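Local coordinates for protein type I modular polyketide synthase (Streptomyces albus subsp. albus, PDB 6IYT) that probably transfers an extender unit, likely ethylmalonyl, from coenzyme A to the acyl carrier protein of a salinomycin polyketide synthase module, at residues R180-Q185 against L241-L246; V187-M192 against G229-V234; G211-E216 against A318-Q323; V235-Q240 against L332-F337. One frame throughout, in Å; residues are numbered along the deposited sequence.

Interaction 1. Residues R180-Q185 against L241-L246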
# COMPACT_ATOMS: atom_id res chain seq x y z
N ARG A 180 13.32 -12.53 9.23
CA ARG A 180 14.62 -12.33 8.61
C ARG A 180 14.52 -11.35 7.44
O ARG A 180 13.70 -11.54 6.54
CB ARG A 180 15.18 -13.68 8.13
CG ARG A 180 15.59 -14.58 9.29
CD ARG A 180 15.83 -16.01 8.87
NE ARG A 180 16.76 -16.13 7.76
CZ ARG A 180 16.92 -17.24 7.04
NH1 ARG A 180 17.68 -17.23 5.96
NH2 ARG A 180 16.36 -18.39 7.43
N ILE A 181 15.43 -10.38 7.38
CA ILE A 181 15.35 -9.32 6.37
C ILE A 181 15.43 -9.87 4.92
O ILE A 181 14.71 -9.41 4.06
CB ILE A 181 16.41 -8.21 6.61
CG1 ILE A 181 16.12 -7.01 5.75
CG2 ILE A 181 17.80 -8.74 6.39
CD1 ILE A 181 16.82 -5.76 6.19
N GLU A 182 16.19 -10.94 4.72
CA GLU A 182 16.43 -11.46 3.37
C GLU A 182 15.24 -12.33 2.91
O GLU A 182 15.10 -12.62 1.75
CB GLU A 182 17.74 -12.22 3.32
CG GLU A 182 17.70 -13.58 4.07
CD GLU A 182 18.06 -13.49 5.56
OE1 GLU A 182 17.85 -12.43 6.23
OE2 GLU A 182 18.48 -14.55 6.12
N ILE A 183 14.35 -12.62 3.84
CA ILE A 183 13.07 -13.32 3.55
C ILE A 183 11.95 -12.33 3.41
O ILE A 183 11.16 -12.37 2.43
CB ILE A 183 12.74 -14.32 4.65
CG1 ILE A 183 13.93 -15.27 4.95
CG2 ILE A 183 11.47 -15.10 4.28
CD1 ILE A 183 14.46 -16.02 3.77
N LEU A 184 11.90 -11.38 4.34
CA LEU A 184 10.85 -10.36 4.38
C LEU A 184 10.81 -9.47 3.14
O LEU A 184 9.73 -9.19 2.60
CB LEU A 184 11.03 -9.51 5.64
CG LEU A 184 9.98 -8.45 5.89
CD1 LEU A 184 8.63 -9.12 6.03
CD2 LEU A 184 10.34 -7.68 7.17
N GLN A 185 11.96 -8.91 2.74
CA GLN A 185 11.91 -7.92 1.65
C GLN A 185 11.36 -8.55 0.35
O GLN A 185 10.52 -7.98 -0.28
CB GLN A 185 13.24 -7.25 1.44
CG GLN A 185 13.68 -6.40 2.62
CD GLN A 185 14.76 -5.38 2.26
OE1 GLN A 185 15.12 -5.21 1.10
NE2 GLN A 185 15.21 -4.64 3.26
N LEU A 241 22.48 -9.13 1.02
CA LEU A 241 23.74 -8.41 1.40
C LEU A 241 23.57 -7.76 2.76
O LEU A 241 24.45 -7.86 3.64
CB LEU A 241 24.11 -7.35 0.38
CG LEU A 241 25.35 -6.54 0.69
CD1 LEU A 241 26.57 -7.42 0.73
CD2 LEU A 241 25.51 -5.43 -0.33
N PHE A 242 22.42 -7.16 2.97
CA PHE A 242 22.12 -6.53 4.25
C PHE A 242 22.06 -7.55 5.38
O PHE A 242 22.47 -7.25 6.52
CB PHE A 242 20.82 -5.74 4.16
CG PHE A 242 20.90 -4.52 3.31
CD1 PHE A 242 22.11 -4.09 2.81
CD2 PHE A 242 19.78 -3.74 3.08
CE1 PHE A 242 22.20 -2.94 2.03
CE2 PHE A 242 19.85 -2.61 2.26
CZ PHE A 242 21.07 -2.18 1.80
N ALA A 243 21.47 -8.71 5.12
CA ALA A 243 21.45 -9.82 6.11
C ALA A 243 22.89 -10.22 6.48
O ALA A 243 23.19 -10.52 7.65
CB ALA A 243 20.72 -11.04 5.54
N ASP A 244 23.73 -10.30 5.48
CA ASP A 244 25.12 -10.65 5.67
C ASP A 244 26.00 -9.64 6.42
O ASP A 244 26.92 -10.03 7.13
CB ASP A 244 25.78 -11.07 4.36
CG ASP A 244 25.17 -12.34 3.78
OD1 ASP A 244 24.62 -13.09 4.56
OD2 ASP A 244 25.26 -12.59 2.59
N GLU A 245 25.81 -8.35 6.15
CA GLU A 245 26.68 -7.31 6.73
C GLU A 245 26.15 -6.23 7.69
O GLU A 245 26.95 -5.59 8.38
CB GLU A 245 27.42 -6.60 5.59
CG GLU A 245 28.06 -7.53 4.58
CD GLU A 245 29.34 -8.16 5.10
OE1 GLU A 245 29.93 -7.60 6.05
OE2 GLU A 245 29.75 -9.21 4.57
N LEU A 246 24.84 -6.01 7.75
CA LEU A 246 24.30 -4.97 8.58
C LEU A 246 23.41 -5.43 9.76
O LEU A 246 23.12 -4.65 10.63
CB LEU A 246 23.50 -3.98 7.72
CG LEU A 246 24.25 -3.22 6.64
CD1 LEU A 246 23.38 -2.25 5.89
CD2 LEU A 246 25.42 -2.48 7.30
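Ala243 is met by two side chains of the facing helix, Ile181 and Glu182, which come to its methyl from the same side, next to each other, and more of it is buried here than of any other residue in the contact. The methyl meets the CG2 branch of Ile181, with Ile181 CG2 3.8 Å from Ala243 CB. Beside that branch lies the carboxylate of Glu182, Glu182 OE1 coming to 3.3 Å from Ala243 CB. In keeping with the small side chain of Ala243, the CA atoms of Glu182 and Ala243 are 5.9 Å apart, although the short axes approach no nearer than 9.2 Å. The helices run nearly antiparallel, at 160°, so the first turn of helix 181-200 lies against the last turn of helix 228-245.

The longer branch of Ile181 goes to Phe242, where the fit is looser: Ile181 CD1 stands 4.5 Å from Phe242 CB. It is thus the root of the phenylalanine side chain that comes nearest, and the ring reaches on toward the presumed nucleophile turn around Ser213 without touching it.

Glu182 reaches the methyl with a chain bent at chi2 (-88°), and its OE2 is held side-on by NE and NH1 of Arg180, the closer approach being 2.8 Å between Arg180 NH1 and Glu182 OE2. No hydrogen bond crosses between the segments. The pairing is therefore made by van der Waals contact, and the charge of Glu182 is probably balanced largely at the start of its own helix, by the N-cap Arg180, while OE1 rests against a methyl.

Interaction 2. Residues V187-M192 against G229-V234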
# COMPACT_ATOMS: atom_id res chain seq x y z
N VAL A 187 9.37 -11.07 0.11
CA VAL A 187 7.95 -11.37 0.35
C VAL A 187 7.09 -10.08 0.28
O VAL A 187 6.09 -10.05 -0.42
CB VAL A 187 7.74 -12.06 1.68
CG1 VAL A 187 6.29 -12.02 2.06
CG2 VAL A 187 8.24 -13.49 1.60
N LEU A 188 7.56 -9.00 0.91
CA LEU A 188 6.91 -7.69 0.80
C LEU A 188 6.78 -7.21 -0.63
O LEU A 188 5.76 -6.65 -1.00
CB LEU A 188 7.67 -6.65 1.62
CG LEU A 188 7.13 -6.14 2.95
CD1 LEU A 188 6.12 -7.03 3.61
CD2 LEU A 188 8.26 -5.74 3.90
N PHE A 189 7.86 -7.34 -1.40
CA PHE A 189 7.87 -7.04 -2.81
C PHE A 189 6.74 -7.80 -3.54
O PHE A 189 5.96 -7.20 -4.25
CB PHE A 189 9.21 -7.41 -3.41
CG PHE A 189 9.23 -7.43 -4.90
CD1 PHE A 189 9.44 -6.26 -5.61
CD2 PHE A 189 9.23 -8.60 -5.58
CE1 PHE A 189 9.52 -6.25 -7.00
CE2 PHE A 189 9.33 -8.63 -6.95
CZ PHE A 189 9.48 -7.44 -7.67
N THR A 190 6.62 -9.09 -3.27
CA THR A 190 5.64 -9.91 -3.96
C THR A 190 4.25 -9.48 -3.58
O THR A 190 3.40 -9.29 -4.44
CB THR A 190 5.82 -11.42 -3.66
OG1 THR A 190 5.49 -11.69 -2.30
CG2 THR A 190 7.20 -11.79 -3.91
N VAL A 191 4.06 -9.19 -2.31
CA VAL A 191 2.74 -8.81 -1.82
C VAL A 191 2.33 -7.42 -2.39
O VAL A 191 1.20 -7.25 -2.89
CB VAL A 191 2.69 -8.80 -0.30
CG1 VAL A 191 1.46 -8.07 0.18
CG2 VAL A 191 2.71 -10.21 0.25
N MET A 192 3.27 -6.47 -2.42
CA MET A 192 2.94 -5.07 -2.86
C MET A 192 2.64 -5.02 -4.36
O MET A 192 1.68 -4.39 -4.81
CB MET A 192 4.09 -4.13 -2.53
CG MET A 192 4.11 -3.69 -1.09
SD MET A 192 5.31 -2.36 -0.79
CE MET A 192 6.83 -3.13 -1.23
N GLY A 229 11.74 -10.01 -13.45
CA GLY A 229 12.97 -10.72 -13.10
C GLY A 229 14.01 -9.83 -12.46
O GLY A 229 14.61 -10.20 -11.47
N ASP A 230 14.31 -8.69 -13.11
CA ASP A 230 15.35 -7.78 -12.62
C ASP A 230 14.95 -7.21 -11.27
O ASP A 230 15.76 -7.17 -10.37
CB ASP A 230 15.62 -6.63 -13.61
CG ASP A 230 16.60 -7.02 -14.74
OD1 ASP A 230 17.12 -8.17 -14.76
OD2 ASP A 230 16.83 -6.15 -15.63
N ALA A 231 13.69 -6.76 -11.12
CA ALA A 231 13.23 -6.20 -9.83
C ALA A 231 13.34 -7.26 -8.72
O ALA A 231 13.87 -7.01 -7.63
CB ALA A 231 11.78 -5.71 -9.96
N ALA A 232 12.89 -8.46 -9.02
CA ALA A 232 12.99 -9.54 -8.07
C ALA A 232 14.42 -9.82 -7.65
O ALA A 232 14.72 -9.97 -6.45
CB ALA A 232 12.33 -10.79 -8.62
N GLN A 233 15.32 -9.86 -8.61
CA GLN A 233 16.70 -10.12 -8.33
C GLN A 233 17.36 -8.99 -7.52
O GLN A 233 18.15 -9.27 -6.61
CB GLN A 233 17.48 -10.38 -9.63
CG GLN A 233 18.86 -10.92 -9.40
CD GLN A 233 19.57 -11.32 -10.69
OE1 GLN A 233 19.01 -11.25 -11.78
NE2 GLN A 233 20.77 -11.84 -10.55
N VAL A 234 16.96 -7.74 -7.76
CA VAL A 234 17.45 -6.63 -6.97
C VAL A 234 17.05 -6.79 -5.51
O VAL A 234 17.89 -6.65 -4.60
CB VAL A 234 16.98 -5.26 -7.47
CG1 VAL A 234 17.37 -4.19 -6.51
CG2 VAL A 234 17.56 -4.95 -8.84
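Both segments are helical throughout, 187-192 in the middle of helix 181-200 and 229-234 near the start of helix 228-245. Their backbones stand well separated: the nearest CA atoms, those of Phe189 and Ala232, lie 7.8 Å apart, and the side chain of Phe189 spans the interval. Its CG is anti to the backbone N (chi1 167°), which sends the ring straight out to the other helix. The far end of the ring does the touching. Phe189 CZ lies 3.7 Å from Ala231 CB, CE1 is close to the same methyl, and CE2 meets Ala232, with 4.1 Å between Phe189 CE2 and Ala232 CB. The ring reaches the backbone too, Phe189 CZ being 3.8 Å from Ala232 N.

This is buried helix packing in the alpha/beta-hydrolase-like part of the acyltransferase, an aromatic ring set against two consecutive alanines. Helix 144-158 supplies Val153 beside Phe189 and Ala156 beside Ala232, and helix 215-223, which follows the presumed nucleophile turn, adds Ile217 and Ala221 around the ring.

One turn of helix 181-200 carries an extra polar bond. Thr190 OG1 donates to Val187 O over 2.6 Å, in the carbonyl plane and on a lone pair, at a C=O...donor angle of 127°. The same oxygen takes the helical bond from Val191 N, so two donors share it and the buried hydroxyl of Thr190 is satisfied inside its own helix.

Interaction 3. Residues G211-E216 against A318-Q323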
# COMPACT_ATOMS: atom_id res chain seq x y z
N GLY A 211 7.75 5.13 -4.62
CA GLY A 211 8.17 4.13 -3.65
C GLY A 211 8.99 4.75 -2.52
O GLY A 211 9.61 5.83 -2.67
N HIS A 212 9.10 4.01 -1.44
CA HIS A 212 9.86 4.44 -0.26
C HIS A 212 10.93 3.38 0.04
O HIS A 212 10.59 2.20 0.22
CB HIS A 212 8.90 4.58 0.92
CG HIS A 212 9.50 5.22 2.11
ND1 HIS A 212 9.05 6.43 2.62
CD2 HIS A 212 10.56 4.86 2.87
CE1 HIS A 212 9.73 6.71 3.72
NE2 HIS A 212 10.63 5.76 3.91
N SER A 213 12.21 3.75 -0.08
CA SER A 213 13.30 2.79 0.17
C SER A 213 13.14 1.57 -0.78
O SER A 213 12.94 1.76 -1.94
CB SER A 213 13.26 2.37 1.64
OG SER A 213 14.45 1.69 2.00
N GLN A 214 13.10 0.35 -0.22
CA GLN A 214 12.93 -0.88 -1.00
C GLN A 214 11.63 -0.88 -1.80
O GLN A 214 11.52 -1.56 -2.85
CB GLN A 214 12.96 -2.12 -0.06
CG GLN A 214 11.78 -2.16 0.88
CD GLN A 214 11.88 -3.19 1.97
OE1 GLN A 214 11.26 -4.27 1.89
NE2 GLN A 214 12.56 -2.83 3.05
N GLY A 215 10.66 -0.07 -1.37
CA GLY A 215 9.40 0.07 -2.09
C GLY A 215 9.58 0.52 -3.53
O GLY A 215 8.69 0.36 -4.37
N GLU A 216 10.63 1.28 -3.78
CA GLU A 216 10.88 1.74 -5.15
C GLU A 216 11.10 0.56 -6.09
O GLU A 216 10.93 0.70 -7.28
CB GLU A 216 12.06 2.70 -5.19
CG GLU A 216 11.73 4.09 -4.65
CD GLU A 216 12.65 5.19 -5.19
OE1 GLU A 216 12.14 6.31 -5.43
OE2 GLU A 216 13.84 4.91 -5.48
N ALA A 318 20.29 -0.48 9.44
CA ALA A 318 20.51 0.97 9.31
C ALA A 318 20.90 1.30 7.89
O ALA A 318 22.02 1.75 7.63
CB ALA A 318 21.59 1.45 10.30
N SER A 319 19.99 1.09 6.95
CA SER A 319 20.11 1.68 5.63
C SER A 319 19.90 3.19 5.75
O SER A 319 19.61 3.70 6.84
CB SER A 319 19.08 1.06 4.67
OG SER A 319 17.85 0.88 5.33
N HIS A 320 20.15 3.91 4.68
CA HIS A 320 19.84 5.33 4.61
C HIS A 320 20.72 6.14 5.57
O HIS A 320 20.30 7.17 6.07
CB HIS A 320 18.35 5.58 4.90
CG HIS A 320 17.43 4.85 3.97
ND1 HIS A 320 17.43 5.08 2.62
CD2 HIS A 320 16.67 3.75 4.17
CE1 HIS A 320 16.61 4.22 2.03
NE2 HIS A 320 16.19 3.37 2.93
N CYS A 321 21.91 5.65 5.82
CA CYS A 321 22.93 6.38 6.54
C CYS A 321 24.31 5.85 6.13
O CYS A 321 24.42 5.00 5.23
CB CYS A 321 22.72 6.23 8.05
SG CYS A 321 23.06 4.60 8.67
N ALA A 322 25.37 6.40 6.75
CA ALA A 322 26.75 6.07 6.35
C ALA A 322 27.13 4.60 6.55
O ALA A 322 28.14 4.15 6.02
CB ALA A 322 27.73 6.95 7.12
N GLN A 323 26.33 3.85 7.30
CA GLN A 323 26.59 2.39 7.42
C GLN A 323 26.58 1.68 6.09
O GLN A 323 27.21 0.63 5.95
CB GLN A 323 25.58 1.70 8.35
CG GLN A 323 25.78 2.06 9.82
CD GLN A 323 25.10 1.07 10.78
OE1 GLN A 323 24.93 -0.13 10.47
NE2 GLN A 323 24.72 1.57 11.95
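Ser213 and His320 meet through one short bond, with 2.6 Å between Ser213 OG and His320 NE2, and either atom could be the donor. Along the second segment, Ser319 comes first, turned toward the serine without touching it. His320 follows and makes the whole contact. Its CG is anti to the carbonyl carbon and beside the backbone N (chi1 -58°), which carries the imidazole across to the serine. The hydroxyl arrives at the ring edge, in plane with it. Beyond the bonded nitrogen, CE1 also comes near, His320 CE1 lying 3.3 Å from Ser213 OG. The other ring nitrogen, ND1, is hydrogen-bonded to the carbonyl O of Arg372, which would limit rotation of the ring. Cys321 then leads out of the contact, its SG taking a weak bond from Gln323 N.

Across from it, Ser213 sits at the sharp turn between strand 208-211 and helix 215-223, with positive phi (58°) and psi -126°, as at the second position of a type II' beta turn, here from His212 to Gly215. The GxSxG sequence and this strained turn match the nucleophile elbow of acyltransferases, so Ser213 and His320 are probably the catalytic serine-histidine dyad, with the serine taking up the acyl group, as in relatives.

This presumed elbow joins the edge strand of the parallel sheet to its following helix, and Gln214 touches helix 181-200. The histidine comes in on the loop between strand 310-312 and helix 328-334, packing on Ala279 of strand 276-283 and on Val374 of strand 374-375.

Interaction 4. Residues V235-Q240 against L332-F337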
# COMPACT_ATOMS: atom_id res chain seq x y z
N VAL A 235 15.78 -7.04 -5.26
CA VAL A 235 15.33 -7.11 -3.87
C VAL A 235 15.91 -8.31 -3.12
O VAL A 235 16.31 -8.18 -1.97
CB VAL A 235 13.79 -7.03 -3.71
CG1 VAL A 235 13.12 -8.29 -4.19
CG2 VAL A 235 13.44 -6.79 -2.24
N VAL A 236 16.10 -9.43 -3.82
CA VAL A 236 16.69 -10.61 -3.22
C VAL A 236 18.16 -10.35 -2.88
O VAL A 236 18.58 -10.56 -1.76
CB VAL A 236 16.59 -11.85 -4.13
CG1 VAL A 236 17.45 -13.00 -3.57
CG2 VAL A 236 15.14 -12.31 -4.24
N LEU A 237 18.93 -9.85 -3.82
CA LEU A 237 20.36 -9.73 -3.60
C LEU A 237 20.69 -8.64 -2.61
O LEU A 237 21.60 -8.79 -1.81
CB LEU A 237 21.11 -9.50 -4.89
CG LEU A 237 21.14 -10.67 -5.86
CD1 LEU A 237 21.93 -10.25 -7.11
CD2 LEU A 237 21.72 -11.93 -5.23
N ARG A 238 20.03 -7.50 -2.73
CA ARG A 238 20.29 -6.43 -1.81
C ARG A 238 19.92 -6.80 -0.38
O ARG A 238 20.69 -6.54 0.54
CB ARG A 238 19.60 -5.15 -2.22
CG ARG A 238 20.30 -3.95 -1.61
CD ARG A 238 19.79 -2.64 -2.19
NE ARG A 238 18.42 -2.35 -1.76
CZ ARG A 238 17.78 -1.24 -2.09
NH1 ARG A 238 18.36 -0.36 -2.89
NH2 ARG A 238 16.56 -0.98 -1.59
N SER A 239 18.76 -7.44 -0.17
CA SER A 239 18.37 -7.83 1.17
C SER A 239 19.28 -8.92 1.75
O SER A 239 19.59 -8.90 2.93
CB SER A 239 16.88 -8.24 1.25
OG SER A 239 16.58 -9.39 0.48
N GLN A 240 19.75 -9.82 0.90
CA GLN A 240 20.76 -10.82 1.35
C GLN A 240 22.07 -10.15 1.76
O GLN A 240 22.65 -10.47 2.80
CB GLN A 240 21.04 -11.83 0.25
CG GLN A 240 21.95 -12.97 0.69
CD GLN A 240 21.36 -13.78 1.82
OE1 GLN A 240 20.29 -14.42 1.67
NE2 GLN A 240 22.08 -13.86 2.93
N LEU A 332 27.38 -2.26 -6.28
CA LEU A 332 27.52 -2.04 -7.74
C LEU A 332 27.83 -3.33 -8.48
O LEU A 332 27.27 -3.59 -9.54
CB LEU A 332 28.58 -0.98 -8.05
CG LEU A 332 28.39 0.42 -7.51
CD1 LEU A 332 29.46 1.35 -8.05
CD2 LEU A 332 26.99 0.98 -7.86
N ASP A 333 28.63 -4.20 -7.86
CA ASP A 333 28.93 -5.48 -8.45
C ASP A 333 27.71 -6.39 -8.47
O ASP A 333 27.44 -7.06 -9.48
CB ASP A 333 30.07 -6.18 -7.68
CG ASP A 333 31.44 -5.85 -8.22
OD1 ASP A 333 31.54 -5.33 -9.37
OD2 ASP A 333 32.45 -6.11 -7.48
N LEU A 334 26.97 -6.41 -7.37
CA LEU A 334 25.83 -7.32 -7.21
C LEU A 334 24.72 -6.98 -8.20
O LEU A 334 24.06 -7.86 -8.73
CB LEU A 334 25.28 -7.18 -5.80
CG LEU A 334 25.06 -8.34 -4.85
CD1 LEU A 334 25.68 -9.66 -5.26
CD2 LEU A 334 25.53 -7.93 -3.45
N LEU A 335 24.50 -5.68 -8.43
CA LEU A 335 23.33 -5.19 -9.19
C LEU A 335 23.66 -4.72 -10.60
O LEU A 335 22.82 -4.12 -11.26
CB LEU A 335 22.68 -4.03 -8.42
CG LEU A 335 22.23 -4.34 -6.97
CD1 LEU A 335 21.43 -3.18 -6.41
CD2 LEU A 335 21.43 -5.63 -6.87
N SER A 336 24.85 -5.06 -11.08
CA SER A 336 25.30 -4.59 -12.41
C SER A 336 24.48 -5.20 -13.56
O SER A 336 24.48 -4.69 -14.68
CB SER A 336 26.77 -4.91 -12.61
OG SER A 336 26.99 -6.32 -12.49
N PHE A 337 23.78 -6.29 -13.28
CA PHE A 337 22.92 -6.96 -14.30
C PHE A 337 21.73 -6.12 -14.75
O PHE A 337 21.08 -6.45 -15.74
CB PHE A 337 22.43 -8.30 -13.77
CG PHE A 337 21.50 -8.18 -12.59
CD1 PHE A 337 20.14 -7.90 -12.77
CD2 PHE A 337 21.99 -8.22 -11.30
CE1 PHE A 337 19.29 -7.77 -11.69
CE2 PHE A 337 21.13 -8.07 -10.21
CZ PHE A 337 19.80 -7.78 -10.41
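Leu237 carries this contact, a helix-to-helix packing in the large, alpha/beta-hydrolase-like part of the acyltransferase that sets the C-terminal end of 328-334, where the chain leaves the helix at Leu335, against the middle of 228-245. Leu237 buries about twice the surface of Leu334 or Leu335, the next most buried. Its CG stands beside the backbone N (chi1 -69°), and CD1 touches two groups of the other segment: Leu237 CD1 is 3.6 Å from Leu334 O, the closest approach, and 3.9 Å from Phe337 CE2. Nearer the backbone, Leu237 CB is met by two leucines, at 4.1 Å from Leu334 CG and 4.4 Å from Leu335 CD2.

Leu335 is the more deeply buried of the two, though farther off, and it also meets Trp366 of helix 363-371, which Arg238 touches as well. Toward the outside the cover thins, for Leu334 and Leu237 are themselves partly exposed. No hydrogen bond crosses the contact, so its cohesion is apolar.

Phe337 bends back over the helix end, its chi1 of 66° putting CG between the backbone N and the carbonyl carbon. There the oxygen of Leu334 sits at the edge of the Phe337 ring, in its plane.

Overall arrangement
Going along the chain, helix 181-200 comes first, and interaction 1 and interaction 2 both pair it with helix 228-245, so interaction 2 closes an inner loop within the outer one of interaction 1. Between the two helices lies the turn 211-216, whose contact with 318-323 is interaction 3; it crosses both of those, joining the presumed catalytic serine to the loop before helix 328-334. Interaction 4 opens after interaction 2 has closed, crosses interactions 1 and 3, and ties helix 228-245 to helix 328-334. Helix 228-245 thus serves three contacts, and Arg238 of interaction 4 packs against Gln214 of interaction 3.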